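Local coordinates for transcription regulator PadR N-terminal domain-containing protein (PDB 3L7W), which probably binds DNA through a winged helix-turn-helix domain as a PadR-family transcription factor, at the interface of chains A and B. Coordinates in Å, arbitrary orientation; residue numbers count along the deposited sequence, not the author numbering. Chains: chain A/B, Putative uncharacterized protein SMU.1704.

Contact 1: the interface of chains A and B. Residues chain A 12-13, 16-17, 35; chain B 95, 98-99.
B:Val99 sets its methyl CG2 over the ring face of A:Tyr12, 3.8 Å from the ring centroid. This is a CH-pi contact. The methyl leans towards the phenol end of the ring and lies 3.4 Å from A:Tyr12 CE2. The other methyl, CG1, lies beside the phenol oxygen OH. The tyrosine CG is anti to the backbone N (chi1 178°), and the ring turns one face to the valine. B:Ile95 brings its branch methyl CG2 up at the CE2 edge of the ring, while B:Val99 is the one of these two that covers the face.

The other apolar contacts are between aliphatic groups. A:Ala16 puts its methyl CB against CG2 and CA of B:Val99, and its small size probably allows the close approach of the two helices. B:Ile98 points its branch methyl CG2 between two side chains of helix 7-20. It lies 3.6 Å from A:Ile17 CG1 and 3.7 Å from A:Leu13 CD2. The leucine and this isoleucine cross at about a right angle. The longer arm of B:Ile98 runs the other way, and its CD1 meets A:Ile35 CG2. A:Ile35 also reaches B:Ile95, where its CD1 sits 3.3 Å from B:Ile95 CG1. That is tight for two carbons.

The patch is thus a largely apolar seam. Helix 75-100 of chain B packs on helix 7-20 and on the loop residue A:Ile35, in a two-fold assembly that is probably the dimer usual in this family.

A polar link closes the patch at one border, where helix 75-100 of chain B is near its C-terminal end. One water bridges backbone oxygens of the two chains. Its oxygen lies 2.8 Å from A:Ala16 O, 3.0 Å from B:Ile98 O and 2.8 Å from B:Val99 O.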
loop_
_atom_site.group_PDB
_atom_site.type_symbol
_atom_site.label_atom_id
_atom_site.label_comp_id
_atom_site.label_asym_id
_atom_site.label_seq_id
_atom_site.Cartn_x
_atom_site.Cartn_y
_atom_site.Cartn_z
ATOM N N TYR A 12 -10.838 -2.576 1.054
ATOM C CA TYR A 12 -10.629 -2.458 2.486
ATOM C C TYR A 12 -11.229 -1.149 2.978
ATOM O O TYR A 12 -12.054 -1.135 3.882
ATOM C CB TYR A 12 -9.134 -2.540 2.805
ATOM C CG TYR A 12 -8.779 -2.385 4.258
ATOM C CD1 TYR A 12 -9.521 -3.007 5.244
ATOM C CD2 TYR A 12 -7.679 -1.630 4.641
ATOM C CE1 TYR A 12 -9.193 -2.870 6.566
ATOM C CE2 TYR A 12 -7.339 -1.483 5.958
ATOM C CZ TYR A 12 -8.099 -2.107 6.919
ATOM O OH TYR A 12 -7.764 -1.974 8.234
ATOM N N LEU A 13 -10.846 -0.043 2.359
ATOM C CA LEU A 13 -11.338 1.259 2.808
ATOM C C LEU A 13 -12.857 1.336 2.726
ATOM O O LEU A 13 -13.509 1.801 3.645
ATOM C CB LEU A 13 -10.700 2.390 1.996
ATOM C CG LEU A 13 -9.193 2.549 2.291
ATOM C CD1 LEU A 13 -8.562 3.480 1.292
ATOM C CD2 LEU A 13 -8.970 3.067 3.695
ATOM N N ALA A 16 -14.403 -0.717 5.332
ATOM C CA ALA A 16 -14.118 -0.143 6.636
ATOM C C ALA A 16 -15.026 1.045 6.857
ATOM O O ALA A 16 -15.587 1.209 7.942
ATOM C CB ALA A 16 -12.653 0.266 6.766
ATOM N N ILE A 17 -15.172 1.865 5.820
ATOM C CA ILE A 17 -15.977 3.078 5.917
ATOM C C ILE A 17 -17.433 2.700 6.144
ATOM O O ILE A 17 -18.104 3.235 7.024
ATOM C CB ILE A 17 -15.868 3.912 4.645
ATOM C CG1 ILE A 17 -14.457 4.508 4.524
ATOM C CG2 ILE A 17 -16.886 5.024 4.651
ATOM C CD1 ILE A 17 -14.196 5.152 3.200
ATOM N N ILE A 35 -7.067 9.764 0.558
ATOM C CA ILE A 35 -5.799 9.061 0.474
ATOM C C ILE A 35 -5.538 8.530 -0.922
ATOM O O ILE A 35 -4.399 8.244 -1.271
ATOM C CB ILE A 35 -5.669 7.912 1.514
ATOM C CG1 ILE A 35 -4.295 7.258 1.381
ATOM C CG2 ILE A 35 -6.796 6.863 1.351
ATOM C CD1 ILE A 35 -3.737 6.723 2.662
ATOM N N ILE B 95 -4.844 5.639 6.166
ATOM C CA ILE B 95 -5.624 4.437 5.974
ATOM C C ILE B 95 -6.241 3.982 7.294
ATOM O O ILE B 95 -7.449 3.782 7.395
ATOM C CB ILE B 95 -4.770 3.348 5.345
ATOM C CG1 ILE B 95 -4.506 3.724 3.888
ATOM C CG2 ILE B 95 -5.466 1.998 5.426
ATOM C CD1 ILE B 95 -3.797 2.655 3.119
ATOM N N ILE B 98 -8.882 6.342 8.386
ATOM C CA ILE B 98 -10.114 6.165 7.647
ATOM C C ILE B 98 -10.783 4.890 8.144
ATOM O O ILE B 98 -11.946 4.890 8.521
ATOM C CB ILE B 98 -9.846 6.040 6.154
ATOM C CG1 ILE B 98 -9.426 7.394 5.581
ATOM C CG2 ILE B 98 -11.089 5.542 5.436
ATOM C CD1 ILE B 98 -9.267 7.392 4.072
ATOM N N VAL B 99 -10.013 3.812 8.173
ATOM C CA VAL B 99 -10.509 2.531 8.604
ATOM C C VAL B 99 -11.116 2.552 9.996
ATOM O O VAL B 99 -12.153 1.920 10.230
ATOM C CB VAL B 99 -9.440 1.466 8.503
ATOM C CG1 VAL B 99 -9.856 0.215 9.292
ATOM C CG2 VAL B 99 -9.213 1.139 7.030
HETATM O O HOH W 1 -14.434 3.363 9.399
#

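Contact 2: the interface of chains A and B. Residues chain A 94, 98, 103-105; chain B 31, 34.
B:Thr31 faces the C-terminal segment of chain A with both branches of its side chain, which point to different residues. The hydroxyl OG1 turns to A:His105. The methyl CG2 turns to the A:Ile98 side chain and the backbone oxygen of A:Ile103.

The side chains of B:Thr31 and A:His105 cross at about a right angle. The backbone N of A:His105 donates a nearly straight hydrogen bond of 3.0 Å to B:Thr31 OG1. The ring nitrogen ND1 of A:His105 makes a second, longer hydrogen bond of 3.3 Å to B:Thr31 OG1. It is also nearly straight, and the structure does not show which atom is the donor. OG1 lies at the edge of the imidazole, in its plane. The histidine CG stands between its backbone N and carbonyl carbon (chi1 76°), which brings ND1 to the same hydroxyl as the backbone N.

A:Ile98 and B:Thr31 slide past each other in opposite directions. A:Ile98 CG2 lies 3.8 Å from B:Thr31 CG2. B:Leu34 packs further along the segment. Its CD2 lies 3.6 Å from A:His105 CA and also touches A:Ile103 CG2.

A:Arg104 bends at chi2 (-62°) and crosses B:Thr31 obliquely, with its CD near the hydroxyl. The bend folds the guanidinium back on its own chain. NH1 gives a straight hydrogen bond of 2.8 Å to A:Ile98 O, in the carbonyl plane and on a lone pair. NH1 also gives a more bent bond of 2.7 Å to A:Ile103 O, coming from above that carbonyl plane. The two bonds tie the segment to the end of helix 75-100 and would steady the surface that meets B:Thr31.

The site fastens the C-terminal segment of one chain to the end of helix 25-32 and the following loop of the other, and so likely supports the dimer.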
loop_
_atom_site.group_PDB
_atom_site.type_symbol
_atom_site.label_atom_id
_atom_site.label_comp_id
_atom_site.label_asym_id
_atom_site.label_seq_id
_atom_site.Cartn_x
_atom_site.Cartn_y
_atom_site.Cartn_z
ATOM N N THR A 94 4.980 -5.938 7.986
ATOM C CA THR A 94 5.974 -6.565 7.159
ATOM C C THR A 94 6.813 -5.497 6.482
ATOM O O THR A 94 8.027 -5.585 6.479
ATOM C CB THR A 94 5.323 -7.499 6.171
ATOM O OG1 THR A 94 4.638 -8.516 6.912
ATOM C CG2 THR A 94 6.377 -8.153 5.286
ATOM N N ILE A 98 10.585 -4.831 7.352
ATOM C CA ILE A 98 11.629 -4.821 6.349
ATOM C C ILE A 98 12.361 -3.490 6.443
ATOM O O ILE A 98 13.578 -3.442 6.559
ATOM C CB ILE A 98 11.047 -4.974 4.951
ATOM C CG1 ILE A 98 10.543 -6.403 4.745
ATOM C CG2 ILE A 98 12.100 -4.645 3.904
ATOM C CD1 ILE A 98 10.068 -6.681 3.331
ATOM N N ILE A 103 13.090 -7.666 9.326
ATOM C CA ILE A 103 12.644 -8.659 8.371
ATOM C C ILE A 103 13.556 -8.741 7.144
ATOM O O ILE A 103 13.716 -7.772 6.413
ATOM C CB ILE A 103 11.187 -8.397 7.960
ATOM C CG1 ILE A 103 10.286 -8.483 9.197
ATOM C CG2 ILE A 103 10.785 -9.354 6.859
ATOM C CD1 ILE A 103 8.803 -8.323 8.920
ATOM N N ARG A 104 14.134 -9.920 6.936
ATOM C CA ARG A 104 15.042 -10.188 5.825
ATOM C C ARG A 104 14.806 -11.619 5.403
ATOM O O ARG A 104 14.489 -12.467 6.238
ATOM C CB ARG A 104 16.501 -10.055 6.282
ATOM C CG ARG A 104 16.933 -8.635 6.553
ATOM C CD ARG A 104 16.840 -7.794 5.289
ATOM N NE ARG A 104 17.303 -6.428 5.529
ATOM C CZ ARG A 104 16.510 -5.417 5.855
ATOM N NH1 ARG A 104 15.203 -5.614 5.975
ATOM N NH2 ARG A 104 17.020 -4.210 6.063
ATOM N N HIS A 105 14.972 -11.907 4.119
ATOM C CA HIS A 105 14.824 -13.280 3.661
ATOM C C HIS A 105 15.801 -14.204 4.409
ATOM O O HIS A 105 16.774 -13.738 5.014
ATOM C CB HIS A 105 15.063 -13.357 2.161
ATOM C CG HIS A 105 16.507 -13.278 1.790
ATOM N ND1 HIS A 105 17.193 -12.086 1.726
ATOM C CD2 HIS A 105 17.400 -14.248 1.484
ATOM C CE1 HIS A 105 18.447 -12.324 1.390
ATOM N NE2 HIS A 105 18.599 -13.629 1.236
ATOM N N THR B 31 14.378 -10.205 -0.059
ATOM C CA THR B 31 13.730 -9.655 1.114
ATOM C C THR B 31 12.447 -8.982 0.688
ATOM O O THR B 31 11.454 -8.997 1.405
ATOM C CB THR B 31 14.614 -8.648 1.832
ATOM O OG1 THR B 31 15.606 -9.355 2.581
ATOM C CG2 THR B 31 13.779 -7.808 2.785
ATOM N N LEU B 34 9.430 -11.127 0.149
ATOM C CA LEU B 34 8.746 -11.452 1.392
ATOM C C LEU B 34 7.367 -10.794 1.479
ATOM O O LEU B 34 6.454 -11.320 2.099
ATOM C CB LEU B 34 9.612 -11.030 2.580
ATOM C CG LEU B 34 10.279 -12.132 3.409
ATOM C CD1 LEU B 34 10.444 -13.447 2.634
ATOM C CD2 LEU B 34 11.598 -11.639 3.978
#

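The centres of the C-alpha atoms of contact 1 and contact 2 lie about 25 Å apart. Both use the C-terminal part of helix 75-100, from chain B in contact 1 and from chain A in contact 2. Ile98 is common to both, once in each chain. The partner surfaces are neighbours in the fold: helix 7-20 and A:Ile35 in contact 1, helix 25-32 and B:Leu34 in contact 2. Because the interface is two-fold symmetric, each contact recurs with the chains exchanged. The end of each long helix therefore packs on the other subunit. This reciprocal arrangement would help set the spacing of the two probable DNA-binding domains.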